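Local atomic coordinates of RAP1B (Serratia marcescens, PDB entry 4AX2), a protein that probably acts as an immunity protein, protecting Serratia marcescens from its own amidase toxin delivered by the type VI secretion system. Residues Met31-Val36 with Asn137-Lys142. Residues are numbered along the deposited sequence; the frame is centred on the assembly and turned at random.
Sequences MPYHQV and NQDNAK
Tyr33 brings its phenol end up to the carboxylate of Asp139, joining the first turn of helix 33-49 to the short C-terminal helix 136-140 in this all-helical fold of the type VI amidase immunity family. The contact is small, 101 Å² counted over both sides, and rests mainly on one side-chain hydrogen bond: Tyr33 OH donates to Asp139 OD2 over 2.6 Å. Asp139 OD2 lies at the ring edge, in the ring plane, and is 3.2 Å from Tyr33 CE2. On the acceptor side the hydroxyl arrives at the anti side of OD2, 25° out of the carboxylate plane, while ring and carboxylate planes are turned 38° against each other. The reach comes from Tyr33, whose CG stands anti to its carbonyl carbon (chi1 -67°), sending the ring out from the helix start just after the N-cap Pro32.

The other carboxylate oxygen, OD1, forms a salt bridge with Arg134, so both oxygens of Asp139 are engaged, and the arginine would be expected to favour the charged form. Backbone bonding between Tyr33 and Arg134 ties the same parts of the chain together, and Met71, Pro72 and Ile128 pack against the buried tyrosine. Asn140 takes part through solvent: its ND2, which also bonds Trp136 O, lies 4.2 Å from Tyr33 OH, and a water spans the pair. That water donates to Tyr33 OH at 2.8 Å and accepts from Asn140 ND2 at 3.1 Å.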
loop_
_atom_site.group_PDB
_atom_site.type_symbol
_atom_site.label_atom_id
_atom_site.label_comp_id
_atom_site.label_asym_id
_atom_site.label_seq_id
_atom_site.Cartn_x
_atom_site.Cartn_y
_atom_site.Cartn_z
ATOM N N MET A 31 -14.907 -2.713 1.819
ATOM C CA MET A 31 -14.102 -2.163 2.918
ATOM C C MET A 31 -14.907 -1.247 3.807
ATOM O O MET A 31 -15.710 -0.483 3.311
ATOM C CB MET A 31 -12.960 -1.294 2.401
ATOM C CG MET A 31 -11.796 -2.053 1.839
ATOM S SD MET A 31 -10.642 -0.906 1.094
ATOM C CE MET A 31 -9.486 -2.174 0.535
ATOM N N PRO A 32 -14.608 -1.232 5.115
ATOM C CA PRO A 32 -15.146 -0.111 5.880
ATOM C C PRO A 32 -14.621 1.198 5.317
ATOM O O PRO A 32 -13.452 1.265 4.899
ATOM C CB PRO A 32 -14.601 -0.355 7.286
ATOM C CG PRO A 32 -13.380 -1.154 7.081
ATOM C CD PRO A 32 -13.670 -2.045 5.908
ATOM N N TYR A 33 -15.465 2.232 5.313
ATOM C CA TYR A 33 -15.108 3.513 4.726
ATOM C C TYR A 33 -13.772 4.101 5.236
ATOM O O TYR A 33 -13.043 4.697 4.448
ATOM C CB TYR A 33 -16.217 4.540 4.945
ATOM C CG TYR A 33 -17.522 4.268 4.201
ATOM C CD1 TYR A 33 -17.525 3.837 2.870
ATOM C CD2 TYR A 33 -18.748 4.484 4.818
ATOM C CE1 TYR A 33 -18.716 3.638 2.180
ATOM C CE2 TYR A 33 -19.937 4.271 4.149
ATOM C CZ TYR A 33 -19.925 3.851 2.834
ATOM O OH TYR A 33 -21.116 3.661 2.172
ATOM N N HIS A 34 -13.462 3.944 6.528
ATOM C CA HIS A 34 -12.209 4.483 7.040
ATOM C C HIS A 34 -11.024 3.870 6.317
ATOM O O HIS A 34 -10.058 4.562 6.024
ATOM C CB HIS A 34 -12.079 4.345 8.571
ATOM C CG HIS A 34 -12.123 2.917 9.094
ATOM N ND1 HIS A 34 -11.024 2.135 9.174
ATOM C CD2 HIS A 34 -13.167 2.173 9.625
ATOM C CE1 HIS A 34 -11.349 0.946 9.700
ATOM N NE2 HIS A 34 -12.665 0.971 9.992
ATOM N N GLN A 35 -11.118 2.590 5.964
ATOM C CA GLN A 35 -10.077 1.956 5.161
ATOM C C GLN A 35 -9.957 2.531 3.755
ATOM O O GLN A 35 -8.852 2.692 3.249
ATOM C CB GLN A 35 -10.273 0.442 5.099
ATOM C CG GLN A 35 -9.115 -0.289 4.434
ATOM C CD GLN A 35 -7.803 -0.193 5.215
ATOM O OE1 GLN A 35 -7.778 -0.394 6.425
ATOM N NE2 GLN A 35 -6.706 0.110 4.513
ATOM N N VAL A 36 -11.086 2.861 3.124
ATOM C CA VAL A 36 -11.050 3.475 1.793
ATOM C C VAL A 36 -10.273 4.778 1.797
ATOM O O VAL A 36 -9.529 5.059 0.859
ATOM C CB VAL A 36 -12.451 3.727 1.225
ATOM C CG1 VAL A 36 -12.357 4.307 -0.191
ATOM C CG2 VAL A 36 -13.267 2.436 1.253
ATOM N N ASN A 137 -21.008 -1.361 -0.090
ATOM C CA ASN A 137 -22.005 -2.394 -0.353
ATOM C C ASN A 137 -23.188 -2.344 0.595
ATOM O O ASN A 137 -24.350 -2.468 0.176
ATOM C CB ASN A 137 -21.361 -3.782 -0.313
ATOM C CG ASN A 137 -20.588 -4.083 -1.566
ATOM O OD1 ASN A 137 -20.770 -3.428 -2.585
ATOM N ND2 ASN A 137 -19.732 -5.099 -1.510
ATOM N N GLN A 138 -22.879 -2.159 1.873
ATOM C CA GLN A 138 -23.905 -1.996 2.903
ATOM C C GLN A 138 -24.860 -0.870 2.600
ATOM O O GLN A 138 -26.072 -1.014 2.780
ATOM C CB GLN A 138 -23.264 -1.675 4.235
ATOM C CG GLN A 138 -23.419 -2.744 5.250
ATOM C CD GLN A 138 -22.911 -2.291 6.588
ATOM O OE1 GLN A 138 -21.802 -1.740 6.699
ATOM N NE2 GLN A 138 -23.714 -2.533 7.623
ATOM N N ASP A 139 -24.304 0.261 2.170
ATOM C CA ASP A 139 -25.077 1.464 1.933
ATOM C C ASP A 139 -25.784 1.521 0.587
ATOM O O ASP A 139 -26.754 2.255 0.452
ATOM C CB ASP A 139 -24.185 2.697 2.077
ATOM C CG ASP A 139 -24.018 3.130 3.517
ATOM O OD1 ASP A 139 -24.835 2.705 4.377
ATOM O OD2 ASP A 139 -23.081 3.924 3.780
ATOM N N ASN A 140 -25.294 0.774 -0.408
ATOM C CA ASN A 140 -25.787 0.909 -1.783
ATOM C C ASN A 140 -26.382 -0.372 -2.375
ATOM O O ASN A 140 -27.225 -0.303 -3.252
ATOM C CB ASN A 140 -24.664 1.414 -2.690
ATOM C CG ASN A 140 -24.208 2.807 -2.317
ATOM O OD1 ASN A 140 -24.759 3.789 -2.815
ATOM N ND2 ASN A 140 -23.246 2.908 -1.412
ATOM N N ALA A 141 -25.917 -1.533 -1.907
ATOM C CA ALA A 141 -26.280 -2.808 -2.495
ATOM C C ALA A 141 -27.273 -3.614 -1.658
ATOM O O ALA A 141 -27.926 -4.535 -2.172
ATOM C CB ALA A 141 -25.019 -3.628 -2.782
ATOM N N LYS A 142 -27.436 -3.283 -0.389
ATOM C CA LYS A 142 -28.358 -4.068 0.419
ATOM C C LYS A 142 -29.052 -3.270 1.504
ATOM O O LYS A 142 -28.886 -2.051 1.579
ATOM C CB LYS A 142 -27.627 -5.262 1.017
ATOM C CG LYS A 142 -26.397 -4.908 1.816
ATOM C CD LYS A 142 -25.505 -6.132 2.008
ATOM C CE LYS A 142 -24.447 -5.916 3.073
ATOM N NZ LYS A 142 -24.120 -7.199 3.774
ATOM O OXT LYS A 142 -29.801 -3.874 2.293
HETATM O O HOH W 1 -21.845 5.240 -0.020
#